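Local coordinates for histidine-containing Phosphotransfer Protein type 1, MtHPt1 (Medicago truncatula, PDB 3US6) that probably acts as a phosphorelay mediator in plant cytokinin signalling, passing phosphate from sensor histidine kinases to response regulators through an active histidine, at residues A[10-14]-A[129-133]; A[65-71]-A[107-113]; A[78-82]-A[93-98]. One frame throughout, in Å; residues are numbered along the deposited sequence.

Contact 1 (A[10-14]-A[129-133])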
loop_
_atom_site.group_PDB
_atom_site.type_symbol
_atom_site.label_atom_id
_atom_site.label_comp_id
_atom_site.label_asym_id
_atom_site.label_seq_id
_atom_site.Cartn_x
_atom_site.Cartn_y
_atom_site.Cartn_z
ATOM N N TRP A 10 13.465 6.722 12.070
ATOM C CA TRP A 10 12.044 6.500 11.833
ATOM C C TRP A 10 11.353 7.757 11.396
ATOM O O TRP A 10 10.625 7.753 10.405
ATOM C CB TRP A 10 11.356 5.939 13.125
ATOM C CG TRP A 10 9.868 5.596 13.002
ATOM C CD1 TRP A 10 9.341 4.413 12.660
ATOM C CD2 TRP A 10 8.751 6.512 13.156
ATOM N NE1 TRP A 10 7.957 4.503 12.607
ATOM C CE2 TRP A 10 7.591 5.792 12.861
ATOM C CE3 TRP A 10 8.645 7.868 13.478
ATOM C CZ2 TRP A 10 6.328 6.352 12.970
ATOM C CZ3 TRP A 10 7.413 8.431 13.534
ATOM C CH2 TRP A 10 6.270 7.688 13.291
ATOM N N VAL A 11 11.580 8.824 12.131
ATOM C CA VAL A 11 10.999 10.108 11.704
ATOM C C VAL A 11 11.355 10.452 10.268
ATOM O O VAL A 11 10.481 10.802 9.455
ATOM C CB VAL A 11 11.426 11.246 12.679
ATOM C CG1 VAL A 11 11.082 12.628 12.150
ATOM C CG2 VAL A 11 10.811 11.007 14.059
ATOM N N ASP A 12 12.645 10.381 9.968
ATOM C CA ASP A 12 13.120 10.719 8.644
ATOM C C ASP A 12 12.526 9.760 7.581
ATOM O O ASP A 12 12.169 10.211 6.464
ATOM C CB ASP A 12 14.656 10.724 8.564
ATOM C CG ASP A 12 15.282 11.833 9.402
ATOM O OD1 ASP A 12 14.569 12.801 9.760
ATOM O OD2 ASP A 12 16.503 11.699 9.696
ATOM N N TYR A 13 12.503 8.457 7.844
ATOM C CA TYR A 13 12.008 7.487 6.870
ATOM C C TYR A 13 10.529 7.676 6.592
ATOM O O TYR A 13 10.089 7.750 5.429
ATOM C CB TYR A 13 12.348 6.076 7.333
ATOM C CG TYR A 13 12.227 5.030 6.226
ATOM C CD1 TYR A 13 13.174 4.981 5.209
ATOM C CD2 TYR A 13 11.170 4.153 6.158
ATOM C CE1 TYR A 13 13.074 4.060 4.183
ATOM C CE2 TYR A 13 11.082 3.211 5.155
ATOM C CZ TYR A 13 12.033 3.192 4.177
ATOM O OH TYR A 13 11.875 2.221 3.200
ATOM N N ILE A 14 9.722 7.782 7.642
ATOM C CA ILE A 14 8.297 7.902 7.436
ATOM C C ILE A 14 8.022 9.275 6.806
ATOM O O ILE A 14 7.101 9.376 5.953
ATOM C CB ILE A 14 7.465 7.687 8.711
ATOM C CG1 ILE A 14 6.031 7.308 8.290
ATOM C CG2 ILE A 14 7.533 8.836 9.702
ATOM C CD1 ILE A 14 5.122 6.919 9.441
ATOM N N LYS A 129 8.660 -0.666 1.595
ATOM C CA LYS A 129 8.947 0.451 2.490
ATOM C C LYS A 129 8.236 0.198 3.837
ATOM O O LYS A 129 8.768 0.515 4.935
ATOM C CB LYS A 129 8.490 1.779 1.893
ATOM C CG LYS A 129 9.338 2.206 0.714
ATOM C CD LYS A 129 8.708 3.389 0.018
ATOM C CE LYS A 129 9.544 3.991 -1.121
ATOM N NZ LYS A 129 10.740 4.630 -0.628
ATOM N N LEU A 130 6.991 -0.293 3.810
ATOM C CA LEU A 130 6.267 -0.607 5.034
ATOM C C LEU A 130 6.967 -1.680 5.856
ATOM O O LEU A 130 7.020 -1.595 7.091
ATOM C CB LEU A 130 4.822 -1.010 4.766
ATOM C CG LEU A 130 3.885 0.147 4.425
ATOM C CD1 LEU A 130 2.566 -0.327 3.964
ATOM C CD2 LEU A 130 3.687 1.034 5.645
ATOM N N GLU A 131 7.514 -2.689 5.185
ATOM C CA GLU A 131 8.250 -3.746 5.908
ATOM C C GLU A 131 9.434 -3.122 6.640
ATOM O O GLU A 131 9.740 -3.487 7.777
ATOM C CB GLU A 131 8.642 -4.866 4.990
ATOM C CG GLU A 131 7.429 -5.589 4.490
ATOM C CD GLU A 131 7.795 -6.709 3.527
ATOM O OE1 GLU A 131 8.835 -6.664 2.821
ATOM O OE2 GLU A 131 6.991 -7.645 3.332
ATOM N N THR A 132 10.170 -2.278 5.957
ATOM C CA THR A 132 11.303 -1.557 6.542
ATOM C C THR A 132 10.841 -0.693 7.757
ATOM O O THR A 132 11.455 -0.702 8.833
ATOM C CB THR A 132 12.050 -0.729 5.513
ATOM O OG1 THR A 132 12.667 -1.638 4.603
ATOM C CG2 THR A 132 13.121 0.198 6.139
ATOM N N LEU A 133 9.801 0.091 7.584
ATOM C CA LEU A 133 9.256 0.912 8.652
ATOM C C LEU A 133 8.854 0.059 9.859
ATOM O O LEU A 133 9.207 0.386 10.993
ATOM C CB LEU A 133 8.062 1.687 8.082
ATOM C CG LEU A 133 7.483 2.697 9.072
ATOM C CD1 LEU A 133 8.355 3.905 9.191
ATOM C CD2 LEU A 133 6.045 3.064 8.648
HETATM O O HOH W 1 12.866 2.865 0.815
#
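With CG swung anti to the backbone N (chi1 -164°), the phenol of Tyr13 extends from its helix to the opposing one, where it meets Lys129, Thr132 and Leu133. Leu133 CD1 is the hub: it lies 3.5 Å from Trp10 NE1 and 3.9 Å from Ile14 CB, and it also comes up to the edge of the Tyr13 ring. The indole N-H does not depend on this methyl for a partner, since Trp10 NE1 is hydrogen-bonded to Glu137. Here the N-terminal helix 3-19 packs almost antiparallel (167°) on helix 109-142, which with helices 41-64, 71-88 and 91-106 forms the HPt four-helix bundle. The axes of the two short segments are 11.0 Å apart, so no backbone hydrogen bond crosses, and side chains span most of the distance, Tyr13 reaching as far as the Lys129 backbone. Phe27 and Gln31 of helix 25-32 also touch Ile14. Next to Leu133 in the chain, Thr132 CG2 makes an off-centre CH-pi contact with the Tyr13 ring, 4.1 Å from its centroid. Lys129 O lies in the ring plane at the edge, 3.6 Å from Tyr13 CE2. Farther out, Tyr13 OH rests 3.6 Å from Lys129 CG. A water bridges the polar ends, 2.7 Å from Tyr13 OH and accepting from Lys129 NZ at 3.1 Å, because the lysine bends at its last torsion (chi4 -68°).

Contact 2 (A[65-71]-A[107-113])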
loop_
_atom_site.group_PDB
_atom_site.type_symbol
_atom_site.label_atom_id
_atom_site.label_comp_id
_atom_site.label_asym_id
_atom_site.label_seq_id
_atom_site.Cartn_x
_atom_site.Cartn_y
_atom_site.Cartn_z
ATOM N N ASP A 65 -3.730 -9.814 -19.559
ATOM C CA ASP A 65 -2.759 -10.288 -20.540
ATOM C C ASP A 65 -3.378 -11.338 -21.431
ATOM O O ASP A 65 -2.743 -12.240 -21.870
ATOM C CB ASP A 65 -1.496 -10.812 -19.875
ATOM C CG ASP A 65 -0.603 -9.688 -19.361
ATOM O OD1 ASP A 65 -0.704 -8.562 -19.856
ATOM O OD2 ASP A 65 0.162 -9.947 -18.438
ATOM N N GLN A 66 -4.674 -11.256 -21.581
ATOM C CA GLN A 66 -5.431 -12.011 -22.555
ATOM C C GLN A 66 -5.740 -11.192 -23.833
ATOM O O GLN A 66 -5.792 -10.012 -23.713
ATOM C CB GLN A 66 -6.723 -12.522 -21.898
ATOM C CG GLN A 66 -6.561 -13.285 -20.562
ATOM C CD GLN A 66 -5.661 -14.542 -20.585
ATOM O OE1 GLN A 66 -5.988 -15.505 -21.269
ATOM N NE2 GLN A 66 -4.568 -14.555 -19.779
ATOM N N GLN A 67 -5.954 -11.790 -24.993
ATOM C CA GLN A 67 -6.180 -11.078 -26.270
ATOM C C GLN A 67 -7.352 -10.143 -26.117
ATOM O O GLN A 67 -7.345 -8.982 -26.594
ATOM C CB GLN A 67 -6.464 -12.099 -27.387
ATOM C CG GLN A 67 -6.366 -11.648 -28.830
ATOM C CD GLN A 67 -6.747 -12.811 -29.792
ATOM O OE1 GLN A 67 -7.806 -13.444 -29.616
ATOM N NE2 GLN A 67 -5.870 -13.113 -30.782
ATOM N N SER A 68 -8.416 -10.626 -25.467
ATOM C CA SER A 68 -9.599 -9.831 -25.187
ATOM C C SER A 68 -9.742 -9.718 -23.691
ATOM O O SER A 68 -9.821 -10.717 -22.997
ATOM C CB SER A 68 -10.843 -10.486 -25.775
ATOM O OG SER A 68 -12.006 -9.741 -25.449
ATOM N N ILE A 69 -9.742 -8.516 -23.183
ATOM C CA ILE A 69 -9.869 -8.297 -21.741
ATOM C C ILE A 69 -11.337 -8.198 -21.340
ATOM O O ILE A 69 -12.123 -7.476 -21.993
ATOM C CB ILE A 69 -9.186 -7.022 -21.299
ATOM C CG1 ILE A 69 -7.710 -7.112 -21.596
ATOM C CG2 ILE A 69 -9.422 -6.844 -19.807
ATOM C CD1 ILE A 69 -6.892 -5.856 -21.175
ATOM N N ASP A 70 -11.734 -8.886 -20.268
ATOM C CA ASP A 70 -13.048 -8.710 -19.667
ATOM C C ASP A 70 -12.973 -7.455 -18.801
ATOM O O ASP A 70 -12.585 -7.511 -17.616
ATOM C CB ASP A 70 -13.375 -9.888 -18.770
ATOM C CG ASP A 70 -14.784 -9.834 -18.215
ATOM O OD1 ASP A 70 -15.385 -8.730 -18.055
ATOM O OD2 ASP A 70 -15.287 -10.948 -17.954
ATOM N N PHE A 71 -13.276 -6.295 -19.394
ATOM C CA PHE A 71 -13.074 -5.011 -18.719
ATOM C C PHE A 71 -13.954 -4.833 -17.490
ATOM O O PHE A 71 -13.588 -4.131 -16.561
ATOM C CB PHE A 71 -13.309 -3.822 -19.701
ATOM C CG PHE A 71 -12.295 -3.735 -20.792
ATOM C CD1 PHE A 71 -11.024 -3.327 -20.533
ATOM C CD2 PHE A 71 -12.632 -4.103 -22.092
ATOM C CE1 PHE A 71 -10.086 -3.251 -21.500
ATOM C CE2 PHE A 71 -11.662 -4.051 -23.098
ATOM C CZ PHE A 71 -10.409 -3.647 -22.798
ATOM N N GLN A 107 -11.551 1.143 -22.446
ATOM C CA GLN A 107 -11.379 -0.172 -23.061
ATOM C C GLN A 107 -10.115 -0.263 -23.934
ATOM O O GLN A 107 -10.109 -0.832 -25.012
ATOM C CB GLN A 107 -12.651 -0.633 -23.746
ATOM C CG GLN A 107 -13.767 -0.666 -22.733
ATOM C CD GLN A 107 -15.043 -1.240 -23.323
ATOM O OE1 GLN A 107 -15.065 -1.660 -24.450
ATOM N NE2 GLN A 107 -16.099 -1.269 -22.535
ATOM N N ASN A 108 -9.039 0.274 -23.388
ATOM C CA ASN A 108 -7.766 0.409 -24.047
ATOM C C ASN A 108 -6.870 -0.702 -23.519
ATOM O O ASN A 108 -6.370 -0.600 -22.434
ATOM C CB ASN A 108 -7.200 1.795 -23.707
ATOM C CG ASN A 108 -5.882 2.097 -24.367
ATOM O OD1 ASN A 108 -5.105 1.236 -24.666
ATOM N ND2 ASN A 108 -5.623 3.366 -24.543
ATOM N N ILE A 109 -6.718 -1.766 -24.286
ATOM C CA ILE A 109 -5.951 -2.928 -23.789
ATOM C C ILE A 109 -4.554 -2.563 -23.381
ATOM O O ILE A 109 -4.097 -2.878 -22.281
ATOM C CB ILE A 109 -5.946 -4.058 -24.869
ATOM C CG1 ILE A 109 -7.356 -4.655 -24.941
ATOM C CG2 ILE A 109 -4.847 -5.042 -24.622
ATOM C CD1 ILE A 109 -7.496 -5.924 -25.667
ATOM N N ASP A 110 -3.806 -1.898 -24.277
ATOM C CA ASP A 110 -2.442 -1.605 -23.958
ATOM C C ASP A 110 -2.329 -0.690 -22.758
ATOM O O ASP A 110 -1.435 -0.885 -21.944
ATOM C CB ASP A 110 -1.733 -0.946 -25.155
ATOM C CG ASP A 110 -1.424 -1.920 -26.288
ATOM O OD1 ASP A 110 -1.545 -3.145 -26.105
ATOM O OD2 ASP A 110 -1.095 -1.436 -27.398
ATOM N N ALA A 111 -3.178 0.320 -22.653
ATOM C CA ALA A 111 -3.074 1.185 -21.502
ATOM C C ALA A 111 -3.439 0.445 -20.203
ATOM O O ALA A 111 -2.864 0.674 -19.154
ATOM C CB ALA A 111 -4.030 2.376 -21.642
ATOM N N CYS A 112 -4.409 -0.450 -20.260
ATOM C CA CYS A 112 -4.661 -1.307 -19.100
ATOM C C CYS A 112 -3.454 -2.133 -18.700
ATOM O O CYS A 112 -3.165 -2.247 -17.504
ATOM C CB CYS A 112 -5.829 -2.240 -19.324
ATOM S SG CYS A 112 -7.430 -1.380 -19.251
ATOM N N ARG A 113 -2.741 -2.690 -19.691
ATOM C CA ARG A 113 -1.584 -3.495 -19.367
ATOM C C ARG A 113 -0.475 -2.655 -18.700
ATOM O O ARG A 113 0.117 -3.040 -17.698
ATOM C CB ARG A 113 -1.074 -4.196 -20.611
ATOM C CG ARG A 113 -2.026 -5.299 -20.993
ATOM C CD ARG A 113 -1.619 -5.926 -22.316
ATOM N NE ARG A 113 -2.570 -6.944 -22.718
ATOM C CZ ARG A 113 -2.624 -7.496 -23.919
ATOM N NH1 ARG A 113 -1.729 -7.205 -24.849
ATOM N NH2 ARG A 113 -3.547 -8.369 -24.214
#
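Phe71 CG stands anti to the carbonyl carbon (chi1 -67°), which carries the ring to Gln107, with Ile69 behind it. Ile69 CB lies over one ring face, and Gln107 CA makes a CH-pi contact on the opposite face, 3.7 Å from the centroid and 17° off the normal. The Gln107 amide plane runs nearly parallel to the ring, and Cys112 SG comes in at the ring edge, 4.0 Å from Phe71 CE1, a sulfur-aromatic contact. Ile69 CD1 and Ile109 CG1, 4.0 Å apart, extend this apolar packing. A leucine in place of Phe71 would probably leave the Gln107 backbone without its aromatic face and open a gap beside Cys112. The opposite end of the contact is looser and faces solvent. Arg113 NH2 gives Gln66 O a weak hydrogen bond (2.8 Å, 128°), its NE donates to Val64 O, and Ile109 CG2 packs over the centre of one guanidinium face. Asp65 OD1 adds a long salt bridge, 3.8 Å from Arg113 NE and well out of the guanidinium plane. Segment 107-113 spans a helix boundary: Gln107 (positive phi) is the C-prime residue of the Schellman motif ending helix 91-106, and Asn108 N-caps helix 109-142, its OD1 accepting from Ala111 N. Arg113 thus ties the turn mainly through backbone oxygens at and just past the end of helix 41-64, while Asp65 probably adds only general electrostatic attraction.

Contact 3 (A[78-82]-A[93-98])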
loop_
_atom_site.group_PDB
_atom_site.type_symbol
_atom_site.label_atom_id
_atom_site.label_comp_id
_atom_site.label_asym_id
_atom_site.label_seq_id
_atom_site.Cartn_x
_atom_site.Cartn_y
_atom_site.Cartn_z
ATOM N N VAL A 78 -10.003 -4.014 -9.736
ATOM C CA VAL A 78 -9.230 -2.800 -9.491
ATOM C C VAL A 78 -9.913 -1.913 -8.497
ATOM O O VAL A 78 -9.271 -1.263 -7.613
ATOM C CB VAL A 78 -8.964 -2.053 -10.806
ATOM C CG1 VAL A 78 -8.278 -0.688 -10.548
ATOM C CG2 VAL A 78 -8.164 -2.915 -11.676
ATOM N N HIS A 79 -11.218 -1.823 -8.629
ATOM C CA HIS A 79 -12.003 -0.988 -7.720
ATOM C C HIS A 79 -11.855 -1.486 -6.264
ATOM O O HIS A 79 -11.674 -0.731 -5.323
ATOM C CB HIS A 79 -13.462 -0.969 -8.128
ATOM C CG HIS A 79 -14.300 -0.055 -7.293
ATOM N ND1 HIS A 79 -15.357 -0.498 -6.535
ATOM C CD2 HIS A 79 -14.215 1.281 -7.083
ATOM C CE1 HIS A 79 -15.898 0.526 -5.901
ATOM N NE2 HIS A 79 -15.235 1.619 -6.234
ATOM N N GLN A 80 -11.885 -2.804 -6.097
ATOM C CA GLN A 80 -11.692 -3.395 -4.785
ATOM C C GLN A 80 -10.321 -3.021 -4.219
ATOM O O GLN A 80 -10.218 -2.624 -3.084
ATOM C CB GLN A 80 -11.874 -4.914 -4.833
ATOM C CG GLN A 80 -11.568 -5.561 -3.504
ATOM C CD GLN A 80 -11.756 -7.059 -3.556
ATOM O OE1 GLN A 80 -12.747 -7.544 -4.097
ATOM N NE2 GLN A 80 -10.791 -7.801 -3.016
ATOM N N PHE A 81 -9.284 -3.112 -5.062
ATOM C CA PHE A 81 -7.909 -2.751 -4.648
ATOM C C PHE A 81 -7.751 -1.276 -4.385
ATOM O O PHE A 81 -6.992 -0.897 -3.493
ATOM C CB PHE A 81 -6.995 -3.154 -5.816
ATOM C CG PHE A 81 -5.493 -3.203 -5.505
ATOM C CD1 PHE A 81 -5.022 -3.369 -4.227
ATOM C CD2 PHE A 81 -4.602 -3.173 -6.491
ATOM C CE1 PHE A 81 -3.634 -3.431 -4.007
ATOM C CE2 PHE A 81 -3.239 -3.271 -6.236
ATOM C CZ PHE A 81 -2.791 -3.395 -5.003
ATOM N N LYS A 82 -8.444 -0.437 -5.135
ATOM C CA LYS A 82 -8.466 0.975 -4.824
ATOM C C LYS A 82 -8.911 1.235 -3.371
ATOM O O LYS A 82 -8.291 2.025 -2.640
ATOM C CB LYS A 82 -9.394 1.685 -5.811
ATOM C CG LYS A 82 -9.356 3.200 -5.715
ATOM C CD LYS A 82 -10.368 3.860 -6.688
ATOM C CE LYS A 82 -10.740 5.268 -6.226
ATOM N NZ LYS A 82 -11.410 5.210 -4.887
ATOM N N VAL A 93 -0.650 3.793 -4.670
ATOM C CA VAL A 93 -1.346 2.617 -5.177
ATOM C C VAL A 93 -2.790 3.000 -5.530
ATOM O O VAL A 93 -3.266 2.691 -6.630
ATOM C CB VAL A 93 -1.371 1.458 -4.132
ATOM C CG1 VAL A 93 -2.223 0.298 -4.658
ATOM C CG2 VAL A 93 0.084 1.037 -3.847
ATOM N N LYS A 94 -3.467 3.703 -4.633
ATOM C CA LYS A 94 -4.852 4.171 -4.912
ATOM C C LYS A 94 -4.920 4.965 -6.202
ATOM O O LYS A 94 -5.789 4.737 -7.044
ATOM C CB LYS A 94 -5.341 5.000 -3.740
ATOM C CG LYS A 94 -6.740 5.516 -3.844
ATOM C CD LYS A 94 -6.980 6.662 -2.951
ATOM C CE LYS A 94 -8.424 7.130 -3.077
ATOM N NZ LYS A 94 -8.676 8.428 -2.342
ATOM N N ASN A 95 -3.994 5.909 -6.367
ATOM C CA ASN A 95 -4.048 6.797 -7.547
ATOM C C ASN A 95 -3.793 5.986 -8.788
ATOM O O ASN A 95 -4.349 6.288 -9.869
ATOM C CB ASN A 95 -3.026 7.883 -7.388
ATOM C CG ASN A 95 -3.401 8.887 -6.387
ATOM O OD1 ASN A 95 -4.545 8.931 -5.926
ATOM N ND2 ASN A 95 -2.436 9.716 -5.993
ATOM N N SER A 96 -2.889 5.008 -8.729
ATOM C CA SER A 96 -2.658 4.109 -9.890
ATOM C C SER A 96 -3.902 3.327 -10.248
ATOM O O SER A 96 -4.176 3.116 -11.380
ATOM C CB SER A 96 -1.496 3.127 -9.738
ATOM O OG SER A 96 -0.273 3.776 -9.679
ATOM N N CYS A 97 -4.644 2.884 -9.244
ATOM C CA CYS A 97 -5.916 2.202 -9.479
ATOM C C CYS A 97 -6.946 3.120 -10.130
ATOM O O CYS A 97 -7.666 2.695 -11.012
ATOM C CB CYS A 97 -6.477 1.667 -8.155
ATOM S SG CYS A 97 -5.617 0.273 -7.474
ATOM N N VAL A 98 -7.008 4.375 -9.691
ATOM C CA VAL A 98 -7.857 5.373 -10.374
ATOM C C VAL A 98 -7.532 5.534 -11.841
ATOM O O VAL A 98 -8.423 5.519 -12.708
ATOM C CB VAL A 98 -7.792 6.740 -9.676
ATOM C CG1 VAL A 98 -8.620 7.761 -10.442
ATOM C CG2 VAL A 98 -8.301 6.606 -8.222
#
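Phe81 O is gripped by two hydroxyls of its own helix, those of Ser84 and Ser85, while the Phe81 ring reaches across to Val93 and Cys97. Val93 CG1 lies over one ring face, 4.1 Å from the centroid in a CH-pi contact. Cys97 SG approaches the same ring obliquely, 3.7 Å from Phe81 CD2, as a sulfur-aromatic contact; its position follows from SG standing anti to the carbonyl carbon (chi1 -72°), which also brings it near Lys82 N. Cys97 CB sits between two neighbours, 3.7 Å from Lys82 CB and 3.8 Å from Val78 CG1. These residues join helices 71-88 and 91-106, an antiparallel pair (154°) of the HPt four-helix bundle; the axes of the short segments approach to 8.9 Å. Leu57 and Ser53 of helix 41-64 and Val119 of helix 109-142 also touch Phe81, so its ring sits where all four helices of the bundle meet. His79, predicted to be the phosphorylated residue, is on the same helix but its CB points away from this interface. On the partly exposed flank, Lys82 runs out with CG anti to the backbone N (chi1 -172°) and brings its aliphatic chain across Val98, Lys82 CE meeting Val98 CG2 at a tight 3.4 Å. Lys94 crosses it at a slant, its CG 4.0 Å from Lys82 CG. Lys82 NZ and Lys94 NZ end 4.9 Å apart; Lys82 lies three residues after His79, a placing consistent with the HPt signature around the active histidine.

In the fold
Contacts 1 and 2 both use helix 109-142, but their centres are about 35 Å apart on opposite sides of the chain's centre; contact 3 is nested inside the loop closed by contact 2, itself inside that of contact 1. Contacts 1 and 3 are partly buried pairings of antiparallel helices, without direct hydrogen bonds across them: contact 1 adds the N-terminal helix through aromatic and leucine packing with a bridging water, whereas contact 3 joins two bundle helices by a cysteine and a phenylalanine, its lysines outermost. Contact 2 is a surface contact at the bundle's end, where a guanidinium supplements a phenylalanine ring packed between aliphatic atoms. Sulfur-aromatic contacts recur in contacts 2 and 3.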